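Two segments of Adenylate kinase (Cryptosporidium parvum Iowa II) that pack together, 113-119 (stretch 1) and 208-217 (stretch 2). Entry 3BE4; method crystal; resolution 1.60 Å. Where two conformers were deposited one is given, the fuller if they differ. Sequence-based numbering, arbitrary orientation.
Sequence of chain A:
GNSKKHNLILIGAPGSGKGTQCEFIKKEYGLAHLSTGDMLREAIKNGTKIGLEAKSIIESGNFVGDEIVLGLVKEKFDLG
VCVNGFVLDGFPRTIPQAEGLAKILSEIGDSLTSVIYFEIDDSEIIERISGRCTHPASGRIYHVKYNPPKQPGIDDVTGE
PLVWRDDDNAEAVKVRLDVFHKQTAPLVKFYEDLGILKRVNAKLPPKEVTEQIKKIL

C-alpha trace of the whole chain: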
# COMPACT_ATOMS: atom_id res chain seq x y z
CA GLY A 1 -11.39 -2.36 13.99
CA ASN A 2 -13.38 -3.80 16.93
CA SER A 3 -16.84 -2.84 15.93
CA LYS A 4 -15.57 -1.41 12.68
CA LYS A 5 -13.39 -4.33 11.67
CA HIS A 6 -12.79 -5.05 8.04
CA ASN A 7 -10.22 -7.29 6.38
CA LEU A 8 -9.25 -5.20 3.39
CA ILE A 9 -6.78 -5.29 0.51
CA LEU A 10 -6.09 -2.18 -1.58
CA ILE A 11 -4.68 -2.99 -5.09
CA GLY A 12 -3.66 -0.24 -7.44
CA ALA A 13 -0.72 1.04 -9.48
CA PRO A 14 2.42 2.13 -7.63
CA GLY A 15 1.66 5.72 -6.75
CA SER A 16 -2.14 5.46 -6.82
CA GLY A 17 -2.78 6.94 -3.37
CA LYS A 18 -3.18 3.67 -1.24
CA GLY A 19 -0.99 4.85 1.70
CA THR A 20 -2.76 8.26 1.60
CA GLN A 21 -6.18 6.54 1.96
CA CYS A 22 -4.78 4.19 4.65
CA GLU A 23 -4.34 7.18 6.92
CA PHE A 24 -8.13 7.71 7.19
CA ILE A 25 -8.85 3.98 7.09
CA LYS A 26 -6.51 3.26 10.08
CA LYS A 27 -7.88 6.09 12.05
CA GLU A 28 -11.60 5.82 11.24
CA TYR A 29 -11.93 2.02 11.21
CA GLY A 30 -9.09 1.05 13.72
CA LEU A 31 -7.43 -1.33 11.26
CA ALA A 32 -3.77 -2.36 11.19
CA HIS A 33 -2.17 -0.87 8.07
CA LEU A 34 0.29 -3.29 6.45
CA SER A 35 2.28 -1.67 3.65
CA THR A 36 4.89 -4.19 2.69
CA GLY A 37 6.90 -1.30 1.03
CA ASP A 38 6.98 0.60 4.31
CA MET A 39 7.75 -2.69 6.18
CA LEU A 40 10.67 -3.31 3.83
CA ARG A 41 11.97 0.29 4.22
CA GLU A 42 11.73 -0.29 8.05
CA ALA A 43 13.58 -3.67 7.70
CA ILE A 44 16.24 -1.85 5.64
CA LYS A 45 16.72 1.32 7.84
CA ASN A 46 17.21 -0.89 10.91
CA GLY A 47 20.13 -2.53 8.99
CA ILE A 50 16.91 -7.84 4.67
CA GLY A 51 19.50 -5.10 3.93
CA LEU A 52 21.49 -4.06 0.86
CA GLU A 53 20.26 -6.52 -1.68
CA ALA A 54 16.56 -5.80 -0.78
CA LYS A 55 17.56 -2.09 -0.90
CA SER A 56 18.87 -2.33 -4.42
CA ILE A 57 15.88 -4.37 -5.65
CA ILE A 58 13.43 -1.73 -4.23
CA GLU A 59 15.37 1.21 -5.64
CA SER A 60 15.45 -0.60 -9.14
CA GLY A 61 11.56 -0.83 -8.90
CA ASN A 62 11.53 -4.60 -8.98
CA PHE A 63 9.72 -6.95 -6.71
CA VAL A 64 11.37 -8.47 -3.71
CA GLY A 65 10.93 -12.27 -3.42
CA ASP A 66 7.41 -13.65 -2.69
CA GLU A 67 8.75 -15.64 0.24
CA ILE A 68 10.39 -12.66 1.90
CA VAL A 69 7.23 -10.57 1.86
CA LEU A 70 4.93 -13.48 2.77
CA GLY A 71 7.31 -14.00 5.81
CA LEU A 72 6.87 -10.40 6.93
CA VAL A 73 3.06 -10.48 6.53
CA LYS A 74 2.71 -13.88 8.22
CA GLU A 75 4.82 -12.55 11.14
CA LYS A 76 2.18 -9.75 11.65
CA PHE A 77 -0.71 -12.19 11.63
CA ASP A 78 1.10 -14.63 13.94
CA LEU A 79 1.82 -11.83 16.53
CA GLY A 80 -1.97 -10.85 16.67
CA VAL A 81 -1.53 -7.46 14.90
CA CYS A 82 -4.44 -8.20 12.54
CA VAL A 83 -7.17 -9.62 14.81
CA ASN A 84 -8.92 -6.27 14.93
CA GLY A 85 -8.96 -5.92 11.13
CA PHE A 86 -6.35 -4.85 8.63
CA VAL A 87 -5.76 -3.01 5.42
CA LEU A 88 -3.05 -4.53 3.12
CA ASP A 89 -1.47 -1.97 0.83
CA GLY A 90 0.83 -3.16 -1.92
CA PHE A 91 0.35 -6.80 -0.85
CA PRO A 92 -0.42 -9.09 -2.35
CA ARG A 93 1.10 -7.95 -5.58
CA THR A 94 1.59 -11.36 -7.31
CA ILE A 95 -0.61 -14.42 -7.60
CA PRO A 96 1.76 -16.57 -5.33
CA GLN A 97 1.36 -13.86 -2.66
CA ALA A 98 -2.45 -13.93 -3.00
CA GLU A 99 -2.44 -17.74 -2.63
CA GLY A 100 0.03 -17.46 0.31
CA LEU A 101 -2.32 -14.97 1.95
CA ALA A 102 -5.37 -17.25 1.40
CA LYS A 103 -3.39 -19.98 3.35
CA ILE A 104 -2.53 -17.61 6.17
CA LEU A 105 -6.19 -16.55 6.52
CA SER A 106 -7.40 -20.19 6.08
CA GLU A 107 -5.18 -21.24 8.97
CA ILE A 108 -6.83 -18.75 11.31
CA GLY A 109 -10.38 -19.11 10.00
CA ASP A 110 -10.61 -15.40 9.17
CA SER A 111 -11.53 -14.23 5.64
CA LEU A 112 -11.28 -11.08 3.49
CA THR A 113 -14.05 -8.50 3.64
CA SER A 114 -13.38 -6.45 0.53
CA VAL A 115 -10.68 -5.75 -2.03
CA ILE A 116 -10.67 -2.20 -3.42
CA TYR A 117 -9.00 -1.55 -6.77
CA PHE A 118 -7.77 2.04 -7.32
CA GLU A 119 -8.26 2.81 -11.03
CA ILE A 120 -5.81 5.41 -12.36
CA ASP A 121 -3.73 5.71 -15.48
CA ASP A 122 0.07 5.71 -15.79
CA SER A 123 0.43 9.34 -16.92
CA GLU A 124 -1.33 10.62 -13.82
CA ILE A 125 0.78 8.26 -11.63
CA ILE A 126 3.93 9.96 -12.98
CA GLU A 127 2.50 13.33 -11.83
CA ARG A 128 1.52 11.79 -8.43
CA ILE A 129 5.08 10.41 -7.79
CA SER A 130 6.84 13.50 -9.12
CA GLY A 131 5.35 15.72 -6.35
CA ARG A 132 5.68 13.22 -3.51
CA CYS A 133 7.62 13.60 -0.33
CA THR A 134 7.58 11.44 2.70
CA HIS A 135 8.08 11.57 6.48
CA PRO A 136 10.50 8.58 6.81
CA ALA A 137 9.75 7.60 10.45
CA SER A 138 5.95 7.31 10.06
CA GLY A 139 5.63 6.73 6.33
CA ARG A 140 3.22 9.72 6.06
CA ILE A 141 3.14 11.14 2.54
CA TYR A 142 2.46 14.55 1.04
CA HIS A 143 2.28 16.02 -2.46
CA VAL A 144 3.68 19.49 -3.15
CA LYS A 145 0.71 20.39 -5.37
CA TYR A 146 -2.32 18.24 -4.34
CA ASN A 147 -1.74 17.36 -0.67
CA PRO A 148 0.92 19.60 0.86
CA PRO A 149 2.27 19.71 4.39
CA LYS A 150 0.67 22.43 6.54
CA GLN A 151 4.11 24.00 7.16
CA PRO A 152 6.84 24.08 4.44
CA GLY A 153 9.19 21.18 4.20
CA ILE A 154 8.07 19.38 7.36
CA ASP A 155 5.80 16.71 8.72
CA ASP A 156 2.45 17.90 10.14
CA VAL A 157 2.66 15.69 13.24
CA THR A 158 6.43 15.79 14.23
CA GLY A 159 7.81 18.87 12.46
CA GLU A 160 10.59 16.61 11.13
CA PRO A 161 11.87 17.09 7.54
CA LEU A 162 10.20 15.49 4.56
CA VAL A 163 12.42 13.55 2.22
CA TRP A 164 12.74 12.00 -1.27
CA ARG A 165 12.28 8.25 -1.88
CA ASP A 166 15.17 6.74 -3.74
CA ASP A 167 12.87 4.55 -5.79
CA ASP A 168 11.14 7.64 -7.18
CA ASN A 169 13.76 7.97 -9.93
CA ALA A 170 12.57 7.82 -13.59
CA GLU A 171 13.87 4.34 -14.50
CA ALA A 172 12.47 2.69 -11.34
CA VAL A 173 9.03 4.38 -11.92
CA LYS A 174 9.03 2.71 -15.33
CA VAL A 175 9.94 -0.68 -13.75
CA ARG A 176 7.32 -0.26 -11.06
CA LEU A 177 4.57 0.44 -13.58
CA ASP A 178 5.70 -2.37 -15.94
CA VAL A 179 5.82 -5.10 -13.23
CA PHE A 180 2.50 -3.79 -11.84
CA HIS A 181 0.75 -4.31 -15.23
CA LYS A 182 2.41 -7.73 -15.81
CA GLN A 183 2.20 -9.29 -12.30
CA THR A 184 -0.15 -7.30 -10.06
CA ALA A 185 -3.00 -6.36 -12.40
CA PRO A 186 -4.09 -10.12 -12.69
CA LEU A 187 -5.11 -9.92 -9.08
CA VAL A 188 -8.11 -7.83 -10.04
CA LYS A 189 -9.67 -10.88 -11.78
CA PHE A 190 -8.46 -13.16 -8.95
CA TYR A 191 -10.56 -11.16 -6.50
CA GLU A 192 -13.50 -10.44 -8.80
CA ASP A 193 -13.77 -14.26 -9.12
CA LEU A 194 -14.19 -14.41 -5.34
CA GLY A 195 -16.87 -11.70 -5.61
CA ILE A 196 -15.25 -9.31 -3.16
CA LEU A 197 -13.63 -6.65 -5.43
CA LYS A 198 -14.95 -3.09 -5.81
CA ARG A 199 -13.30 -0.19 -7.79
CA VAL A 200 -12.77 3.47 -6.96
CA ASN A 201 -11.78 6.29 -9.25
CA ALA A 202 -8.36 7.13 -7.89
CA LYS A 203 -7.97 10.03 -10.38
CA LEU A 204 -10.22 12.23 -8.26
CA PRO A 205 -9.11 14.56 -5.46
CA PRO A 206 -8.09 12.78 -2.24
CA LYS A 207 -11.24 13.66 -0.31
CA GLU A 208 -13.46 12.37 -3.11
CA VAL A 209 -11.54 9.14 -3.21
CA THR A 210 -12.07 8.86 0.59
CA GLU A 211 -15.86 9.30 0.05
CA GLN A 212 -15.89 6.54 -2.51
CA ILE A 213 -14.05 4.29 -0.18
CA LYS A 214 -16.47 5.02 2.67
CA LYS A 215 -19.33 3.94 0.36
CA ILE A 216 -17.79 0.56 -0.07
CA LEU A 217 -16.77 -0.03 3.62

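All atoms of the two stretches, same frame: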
# COMPACT_ATOMS: atom_id res chain seq x y z
N THR A 113 -12.85 -9.22 3.81
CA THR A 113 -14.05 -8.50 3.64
C THR A 113 -14.21 -7.95 2.22
O THR A 113 -15.29 -8.04 1.59
CB THR A 113 -14.06 -7.25 4.64
OG1 THR A 113 -13.91 -7.77 5.87
CG2 THR A 113 -15.41 -6.42 4.56
N SER A 114 -13.19 -7.24 1.74
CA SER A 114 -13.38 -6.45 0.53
C SER A 114 -12.00 -6.26 -0.04
O SER A 114 -11.03 -6.21 0.73
CB SER A 114 -13.88 -4.99 0.83
OG SER A 114 -15.29 -5.03 1.12
N VAL A 115 -11.94 -6.13 -1.36
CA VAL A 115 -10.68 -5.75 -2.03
C VAL A 115 -11.09 -4.51 -2.84
O VAL A 115 -12.12 -4.51 -3.55
CB VAL A 115 -10.21 -6.88 -3.00
CG1 VAL A 115 -9.04 -6.42 -3.84
CG2 VAL A 115 -9.83 -8.16 -2.21
N ILE A 116 -10.28 -3.47 -2.77
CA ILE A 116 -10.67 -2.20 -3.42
C ILE A 116 -9.57 -1.92 -4.43
O ILE A 116 -8.37 -1.78 -4.08
CB ILE A 116 -10.70 -1.04 -2.40
CG1 ILE A 116 -11.87 -1.34 -1.47
CG2 ILE A 116 -11.05 0.33 -3.12
CD1 ILE A 116 -12.14 -0.22 -0.33
N TYR A 117 -9.97 -1.73 -5.69
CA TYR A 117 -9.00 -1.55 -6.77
C TYR A 117 -9.03 -0.05 -7.16
O TYR A 117 -10.08 0.52 -7.48
CB TYR A 117 -9.42 -2.39 -7.97
CG TYR A 117 -8.63 -2.17 -9.26
CD1 TYR A 117 -7.28 -1.88 -9.27
CD2 TYR A 117 -9.30 -2.27 -10.47
CE1 TYR A 117 -6.58 -1.60 -10.53
CE2 TYR A 117 -8.63 -2.05 -11.65
CZ TYR A 117 -7.31 -1.70 -11.66
OH TYR A 117 -6.76 -1.52 -12.91
N PHE A 118 -7.87 0.59 -7.07
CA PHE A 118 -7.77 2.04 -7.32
C PHE A 118 -7.49 2.20 -8.83
O PHE A 118 -6.39 1.85 -9.30
CB PHE A 118 -6.54 2.62 -6.59
CG PHE A 118 -6.79 2.89 -5.10
CD1 PHE A 118 -7.43 1.95 -4.24
CD2 PHE A 118 -6.36 4.09 -4.55
CE1 PHE A 118 -7.64 2.28 -2.85
CE2 PHE A 118 -6.50 4.39 -3.24
CZ PHE A 118 -7.20 3.52 -2.34
N GLU A 119 -8.49 2.66 -9.58
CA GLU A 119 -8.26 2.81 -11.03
C GLU A 119 -7.64 4.16 -11.34
O GLU A 119 -8.15 5.19 -10.99
CB GLU A 119 -9.58 2.69 -11.78
CG GLU A 119 -10.11 1.34 -11.66
CD GLU A 119 -11.37 1.14 -12.59
OE1 GLU A 119 -12.38 1.85 -12.35
OE2 GLU A 119 -11.32 0.28 -13.53
N GLU A 208 -12.50 13.10 -2.33
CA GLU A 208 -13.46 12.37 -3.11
C GLU A 208 -13.14 10.93 -3.23
O GLU A 208 -14.05 10.08 -3.20
CB GLU A 208 -13.48 12.92 -4.52
CG GLU A 208 -14.12 14.34 -4.52
CD GLU A 208 -14.37 14.91 -6.00
OE1 GLU A 208 -14.60 14.15 -6.96
OE2 GLU A 208 -14.30 16.18 -6.21
N VAL A 209 -11.82 10.54 -3.25
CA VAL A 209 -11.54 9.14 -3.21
C VAL A 209 -11.94 8.53 -1.84
O VAL A 209 -12.46 7.42 -1.81
CB VAL A 209 -9.98 8.89 -3.50
CG1 VAL A 209 -9.62 7.39 -3.39
CG2 VAL A 209 -9.61 9.56 -4.83
N THR A 210 -11.70 9.28 -0.76
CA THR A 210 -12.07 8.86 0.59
C THR A 210 -13.59 8.64 0.58
O THR A 210 -14.00 7.61 1.10
CB THR A 210 -11.70 9.90 1.56
OG1 THR A 210 -10.26 10.00 1.68
CG2 THR A 210 -12.25 9.59 3.00
N GLU A 211 -14.40 9.58 0.06
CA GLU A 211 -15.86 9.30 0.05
C GLU A 211 -16.24 8.06 -0.76
O GLU A 211 -17.12 7.31 -0.34
CB GLU A 211 -16.69 10.56 -0.32
CG GLU A 211 -16.64 11.71 0.71
CD GLU A 211 -16.89 11.27 2.16
OE1 GLU A 211 -17.95 10.62 2.38
OE2 GLU A 211 -16.00 11.52 3.05
N GLN A 212 -15.57 7.70 -1.86
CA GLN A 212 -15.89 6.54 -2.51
C GLN A 212 -15.52 5.30 -1.74
O GLN A 212 -16.20 4.29 -1.87
CB GLN A 212 -15.17 6.48 -3.84
CG GLN A 212 -15.63 7.48 -4.89
CD GLN A 212 -14.69 7.24 -6.07
OE1 GLN A 212 -14.81 6.31 -6.82
NE2 GLN A 212 -13.60 8.05 -6.09
N ILE A 213 -14.40 5.37 -1.03
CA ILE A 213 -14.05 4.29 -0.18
C ILE A 213 -15.04 4.07 0.97
O ILE A 213 -15.44 2.91 1.22
CB ILE A 213 -12.56 4.38 0.29
CG1 ILE A 213 -11.68 4.22 -0.96
CG2 ILE A 213 -12.32 3.27 1.41
CD1 ILE A 213 -10.19 4.51 -0.57
N LYS A 214 -15.45 5.13 1.60
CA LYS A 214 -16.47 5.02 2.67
C LYS A 214 -17.78 4.38 2.19
O LYS A 214 -18.47 3.66 2.95
CB LYS A 214 -16.81 6.37 3.26
CG LYS A 214 -15.73 6.94 4.16
CD LYS A 214 -15.91 8.37 4.50
CE LYS A 214 -15.13 8.67 5.74
NZ LYS A 214 -15.53 9.92 6.41
N LYS A 215 -18.11 4.55 0.92
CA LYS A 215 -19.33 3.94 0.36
C LYS A 215 -19.24 2.46 0.24
O LYS A 215 -20.27 1.73 0.33
CB LYS A 215 -19.62 4.51 -1.06
CG LYS A 215 -20.31 5.87 -0.96
CD LYS A 215 -20.70 6.37 -2.41
CE LYS A 215 -19.99 5.62 -3.66
NZ LYS A 215 -19.32 6.51 -4.81
N ILE A 216 -18.03 1.95 0.05
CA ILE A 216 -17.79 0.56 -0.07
C ILE A 216 -17.58 -0.13 1.28
O ILE A 216 -17.84 -1.33 1.37
CB ILE A 216 -16.45 0.34 -0.84
CG1 ILE A 216 -16.57 0.62 -2.32
CG2 ILE A 216 -15.93 -1.17 -0.73
CD1 ILE A 216 -15.23 0.77 -2.96
N LEU A 217 -17.05 0.55 2.28
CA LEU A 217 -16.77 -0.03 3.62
C LEU A 217 -18.02 -0.01 4.50
O LEU A 217 -19.00 0.60 4.03
CB LEU A 217 -15.64 0.73 4.32
CG LEU A 217 -14.31 0.44 3.61
CD1 LEU A 217 -13.11 1.08 4.34
CD2 LEU A 217 -14.12 -1.04 3.38
OXT LEU A 217 -18.10 -0.57 5.65
O HOH W 1 -16.43 -3.52 3.01

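How do the two backbones lie against each other? Residues 114-119 form a strand, and the helix of stretch 2 runs nearly antiparallel to it, with an angle of 155° between their N-to-C directions and a closest axial approach of 10.5 Å. That spacing leaves room for a layer of side chains between the backbones. The register follows from the opposed directions: Ser114 CA lies 7.9 Å from Leu217 CA, Ile116 CA 8.0 Å from Ile213 CA, and Phe118 CA 9.0 Å from Val209 CA. No hydrogen bond passes directly between the stretches. The helix satisfies its own backbone, as in the bonds from Ile213 N to Val209 O (2.9 Å) and from Leu217 N to Ile213 O (3.0 Å).

Which residues does this arrangement bring into the contact? Along the strand, side chains alternate, so Ser114, Ile116 and Phe118 meet the helix while Val115 points away and Tyr117 is out of reach. On the helix, Val209, Ile213 and Ile216 point toward the strand; their spacing of four and three residues keeps them on one side of the helix. Lys214 points away, and its NZ makes a long salt bridge of 3.8 Å with Glu211 OE2, one helical turn earlier and clear of the strand.

What holds the middle of the contact together? Ile116 gives up 81 Å² to the helix, the largest share of any residue here. Its m, t rotamer extends CD1 into a pocket of three aliphatic side chains: Ile116 CD1 is 3.9 Å from Ile213 CG2, 3.9 Å from Ile216 CG2 and 4.3 Å from Leu217 CD2. Leu217 starts sideways at its CA-to-CB bond, but the end of its side chain comes nearer the strand. These are van der Waals contacts, and their value lies in close packing and the exclusion of water.

How does the contact change toward its two ends? Phe118 also leaves its backbone sideways, yet its ring reaches the helix: Phe118 CZ lies 3.6 Å from Ile213 CD1, and Phe118 CE2 is 4.3 Å from Val209 CG1. Both methyl groups approach the ring obliquely. Ile213 thus packs against both Ile116 and Phe118. At the other end the chemistry turns polar. Ser114 OG is 4.3 Å from Ile216 CG2, and a water bridges the stretches, lying 2.7 Å from Ser114 OG and donating a hydrogen bond to Ile216 O at 3.1 Å.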